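Local coordinates for protein ferredoxin (Rhodopseudomonas palustris, PDB 4LTU) that carries a single [2Fe-2S] cluster and probably shuttles electrons between redox partners, as other ferredoxins of the adrenodoxin/putidaredoxin family do, at residues Pro62-Asp65 against Ala66-Asp70; Ser83-Ser86 against Cys87-Lys90. One frame throughout, in Å; residues are numbered along the deposited sequence.

Interaction 1 (Pro62-Asp65 against Ala66-Asp70); sequences PPVD and ANEDD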
loop_
_atom_site.group_PDB
_atom_site.type_symbol
_atom_site.label_atom_id
_atom_site.label_comp_id
_atom_site.label_asym_id
_atom_site.label_seq_id
_atom_site.Cartn_x
_atom_site.Cartn_y
_atom_site.Cartn_z
ATOM N N PRO A 62 11.683 3.288 2.914
ATOM C CA PRO A 62 12.066 4.693 2.777
ATOM C C PRO A 62 10.947 5.603 3.331
ATOM O O PRO A 62 9.775 5.209 3.319
ATOM C CB PRO A 62 12.219 4.865 1.271
ATOM C CG PRO A 62 12.592 3.470 0.761
ATOM C CD PRO A 62 11.722 2.563 1.628
ATOM N N PRO A 63 11.294 6.809 3.822
ATOM C CA PRO A 63 10.292 7.669 4.446
ATOM C C PRO A 63 9.261 8.224 3.447
ATOM O O PRO A 63 9.513 8.288 2.251
ATOM C CB PRO A 63 11.132 8.815 5.059
ATOM C CG PRO A 63 12.538 8.336 5.028
ATOM C CD PRO A 63 12.626 7.435 3.840
ATOM N N VAL A 64 8.092 8.563 3.955
ATOM C CA VAL A 64 7.093 9.327 3.205
ATOM C C VAL A 64 7.690 10.676 2.789
ATOM O O VAL A 64 8.351 11.327 3.600
ATOM C CB VAL A 64 5.877 9.600 4.109
ATOM C CG1 VAL A 64 4.838 10.387 3.385
ATOM C CG2 VAL A 64 5.275 8.276 4.638
ATOM N N ASP A 65 7.481 11.110 1.545
ATOM C CA ASP A 65 7.929 12.460 1.213
ATOM C C ASP A 65 6.870 13.510 1.460
ATOM O O ASP A 65 5.791 13.224 2.002
ATOM C CB ASP A 65 8.557 12.580 -0.180
ATOM C CG ASP A 65 7.674 12.079 -1.290
ATOM O OD1 ASP A 65 6.412 12.073 -1.192
ATOM O OD2 ASP A 65 8.269 11.734 -2.312
ATOM N N ALA A 66 7.200 14.739 1.095
ATOM C CA ALA A 66 6.323 15.866 1.348
ATOM C C ALA A 66 5.014 15.722 0.571
ATOM O O ALA A 66 3.924 15.959 1.121
ATOM C CB ALA A 66 7.019 17.141 0.996
ATOM N N ASN A 67 5.132 15.322 -0.693
ATOM C CA ASN A 67 3.968 15.074 -1.562
ATOM C C ASN A 67 3.039 13.952 -1.046
ATOM O O ASN A 67 1.843 14.174 -0.823
ATOM C CB ASN A 67 4.431 14.790 -3.000
ATOM C CG ASN A 67 3.278 14.450 -3.928
ATOM O OD1 ASN A 67 2.274 15.157 -3.961
ATOM N ND2 ASN A 67 3.422 13.376 -4.698
ATOM N N GLU A 68 3.585 12.761 -0.819
ATOM C CA GLU A 68 2.777 11.674 -0.256
ATOM C C GLU A 68 2.142 12.079 1.059
ATOM O O GLU A 68 0.987 11.690 1.327
ATOM C CB GLU A 68 3.602 10.420 -0.021
ATOM C CG GLU A 68 2.783 9.265 0.589
ATOM C CD GLU A 68 3.547 7.961 0.624
ATOM O OE1 GLU A 68 4.644 7.880 0.028
ATOM O OE2 GLU A 68 3.066 7.021 1.271
ATOM N N ASP A 69 2.878 12.830 1.881
ATOM C CA ASP A 69 2.337 13.287 3.179
ATOM C C ASP A 69 1.108 14.182 3.063
ATOM O O ASP A 69 0.149 14.044 3.824
ATOM C CB ASP A 69 3.390 14.007 4.014
ATOM C CG ASP A 69 2.878 14.405 5.374
ATOM O OD1 ASP A 69 2.629 13.478 6.205
ATOM O OD2 ASP A 69 2.738 15.646 5.618
ATOM N N ASP A 70 1.120 15.116 2.122
ATOM C CA ASP A 70 -0.087 15.926 1.929
ATOM C C ASP A 70 -1.206 15.160 1.231
ATOM O O ASP A 70 -2.379 15.340 1.559
ATOM C CB ASP A 70 0.196 17.227 1.213
ATOM C CG ASP A 70 -1.029 18.116 1.150
ATOM O OD1 ASP A 70 -1.467 18.622 2.224
ATOM O OD2 ASP A 70 -1.561 18.285 0.025
HETATM O O HOH W 1 7.017 8.799 -0.530
#

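Interaction 2 (Ser83-Ser86 against Cys87-Lys90); sequences SRLS and CQIK. With FES (Fe2/s2 (inorganic) cluster), chain C.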
loop_
_atom_site.group_PDB
_atom_site.type_symbol
_atom_site.label_atom_id
_atom_site.label_comp_id
_atom_site.label_asym_id
_atom_site.label_seq_id
_atom_site.Cartn_x
_atom_site.Cartn_y
_atom_site.Cartn_z
ATOM N N SER A 83 -0.030 4.779 7.864
ATOM C CA SER A 83 -0.587 5.007 6.526
ATOM C C SER A 83 0.486 5.242 5.442
ATOM O O SER A 83 1.478 5.923 5.668
ATOM C CB SER A 83 -1.586 6.172 6.584
ATOM O OG SER A 83 -2.820 5.764 7.169
ATOM N N ARG A 84 0.301 4.625 4.281
ATOM C CA ARG A 84 1.163 4.843 3.116
ATOM C C ARG A 84 0.302 4.802 1.841
ATOM O O ARG A 84 -0.800 4.254 1.841
ATOM C CB ARG A 84 2.263 3.770 2.995
ATOM C CG ARG A 84 3.471 3.825 3.963
ATOM C CD ARG A 84 4.304 5.080 3.837
ATOM N NE ARG A 84 4.619 5.285 2.436
ATOM C CZ ARG A 84 5.809 5.095 1.874
ATOM N NH1 ARG A 84 6.872 4.731 2.592
ATOM N NH2 ARG A 84 5.927 5.293 0.572
ATOM N N LEU A 85 0.823 5.390 0.769
ATOM C CA LEU A 85 0.280 5.230 -0.579
ATOM C C LEU A 85 1.031 4.080 -1.195
ATOM O O LEU A 85 2.233 4.169 -1.403
ATOM C CB LEU A 85 0.503 6.489 -1.421
ATOM C CG LEU A 85 -0.354 7.694 -1.032
ATOM C CD1 LEU A 85 0.057 8.871 -1.849
ATOM C CD2 LEU A 85 -1.823 7.338 -1.270
ATOM N N SER A 86 0.299 3.003 -1.451
ATOM C CA SER A 86 0.849 1.754 -1.923
ATOM C C SER A 86 1.525 1.818 -3.284
ATOM O O SER A 86 2.359 0.970 -3.581
ATOM C CB SER A 86 -0.232 0.673 -1.941
ATOM O OG SER A 86 -1.192 0.967 -2.930
ATOM N N CYS A 87 1.184 2.795 -4.115
ATOM C CA CYS A 87 1.892 2.957 -5.396
ATOM C C CYS A 87 3.286 3.589 -5.167
ATOM O O CYS A 87 4.162 3.505 -6.027
ATOM C CB CYS A 87 1.059 3.777 -6.394
ATOM S SG CYS A 87 0.759 5.517 -5.917
ATOM N N GLN A 88 3.479 4.206 -3.998
ATOM C CA GLN A 88 4.782 4.763 -3.624
ATOM C C GLN A 88 5.667 3.790 -2.791
ATOM O O GLN A 88 6.732 4.174 -2.311
ATOM C CB GLN A 88 4.605 6.098 -2.875
ATOM C CG GLN A 88 3.730 7.111 -3.581
ATOM C CD GLN A 88 4.224 7.451 -4.948
ATOM O OE1 GLN A 88 5.274 8.075 -5.087
ATOM N NE2 GLN A 88 3.491 7.019 -5.982
ATOM N N ILE A 89 5.227 2.547 -2.617
ATOM C CA ILE A 89 6.069 1.534 -1.989
ATOM C C ILE A 89 6.701 0.634 -3.070
ATOM O O ILE A 89 5.997 -0.078 -3.800
ATOM C CB ILE A 89 5.269 0.681 -0.983
ATOM C CG1 ILE A 89 4.849 1.534 0.232
ATOM C CG2 ILE A 89 6.079 -0.528 -0.561
ATOM C CD1 ILE A 89 3.689 0.976 1.067
ATOM N N LYS A 90 8.023 0.695 -3.163
ATOM C CA LYS A 90 8.777 -0.091 -4.105
ATOM C C LYS A 90 9.325 -1.325 -3.389
ATOM O O LYS A 90 9.904 -1.227 -2.292
ATOM C CB LYS A 90 9.904 0.752 -4.733
ATOM C CG LYS A 90 9.410 1.866 -5.715
ATOM C CD LYS A 90 10.274 3.156 -5.591
ATOM C CE LYS A 90 10.389 3.974 -6.911
ATOM N NZ LYS A 90 11.333 5.148 -6.788
HETATM FE FE1 FES C . -3.047 7.615 -7.150
HETATM FE FE2 FES C . -1.324 5.801 -5.596
HETATM S S1 FES C . -1.603 7.984 -5.581
HETATM S S2 FES C . -2.826 5.418 -7.109
#

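Interaction 1 (Pro62-Asp65 against Ala66-Asp70)
D65 OD1 takes the backbone N-H of E68 in a hydrogen bond of 2.9 Å from OD1 to N. The bond is nearly straight, 170° at the hydrogen, and the amide meets the oxygen almost along its C-O axis. D65 is the N-cap of helix 66-72. Its CG sits between the backbone N and the carbonyl carbon (chi1 55°), which turns the carboxylate back over the first turn. The backbone carbonyl of D65 starts the helical bonding, with D69 N 2.9 Å from D65 O.

E68 returns toward the cap through water. Water 1 accepts from D65 N and donates to E68 OE1, 2.6 Å from the water oxygen. The side chain of E68 is extended and crosses that of D65 at about a right angle. The two carboxylate planes are 88° apart. OE2 of E68 has its own partners, a salt bridge to R84 and probably a hydrogen bond from L85 N.

V64 supplies the nonpolar part. Its CG1 lies 3.6 Å from E68 CB, equally near E68 CG, and 3.9 Å from D69 CB. One methyl therefore covers the root of the glutamate and the edge of the first turn. D69 continues to a salt bridge with R79.

The cap gives an acceptor to a first-turn amide that has none within the helix itself, and the negative carboxylate is likely to suit the positive end of the helix dipole. D65 OD1 and E68 OE1 stay 4.7 Å apart; the N-H of E68 on one carboxylate and R84 on the other probably ease this pairing of like charges.

Interaction 2 (Ser83-Ser86 against Cys87-Lys90)
C87 is a cysteine ligand of the [2Fe-2S] cluster, and this contact is the turn that follows strand 83-85 and presents it. C87 SG binds the iron atom FE2 at 2.1 Å, and C49 SG binds the cluster too. With chi1 at 65° the sulfur of C87 stands between the backbone N and the carbonyl carbon, turned to the iron. A second group reaches the same sulfur. Q88 bends at chi2 (-58°) and brings its amide back beside C87, so that Q88 NE2 donates to C87 SG over 3.1 Å. The bond is nearly straight, 168° at the hydrogen, and the sulfur lies in the amide plane. This N-H probably draws some negative charge from the thiolate.

The backbone closes the turn behind it. Q88 N donates to L85 O at 2.9 Å, from above the carbonyl plane. I89 N reaches S86 O in a weak bond. S86 OG turns elsewhere, to the carbonyl of C49.

Carbon packing adds to the turn. L85 CB meets Q88 CG at 3.9 Å, and L85 CD1 comes near the cluster sulfide S1. I89 CD1 touches CB of R84, whose charge is met by E68, at 3.7 Å, while I89 CG1 lies over one face of the guanidinium, toward its rim. Q88 CB is at the edge of that group.

With an alanine in place of Q88, C87 SG would probably lose its side-chain N-H donor, and L85 CB the methylene packed against it.

A cysteine in the turn just after a strand, far along the chain from C40, C46 and C49, is consistent with the fourth ligand of an adrenodoxin-type 2Fe-2S ferredoxin.

Interaction 1 comes first along the chain, at the start of helix 66-72. Interaction 2 follows at the end of strand 83-85, an edge strand of the mixed sheet within this chain. Their centres are about 9 Å apart, and they touch. E68 joins them: its OE2 lies 2.6 Å from R84 NE in a salt bridge, and probably also accepts from L85 N. E68 OE1 packs against Q88 CB. The capped helix is thus tied to the strand that leads into C87. Interaction 1 is at the surface and interaction 2 is buried. Together they link helix 66-72 to the cluster-binding turn within one 2Fe-2S domain.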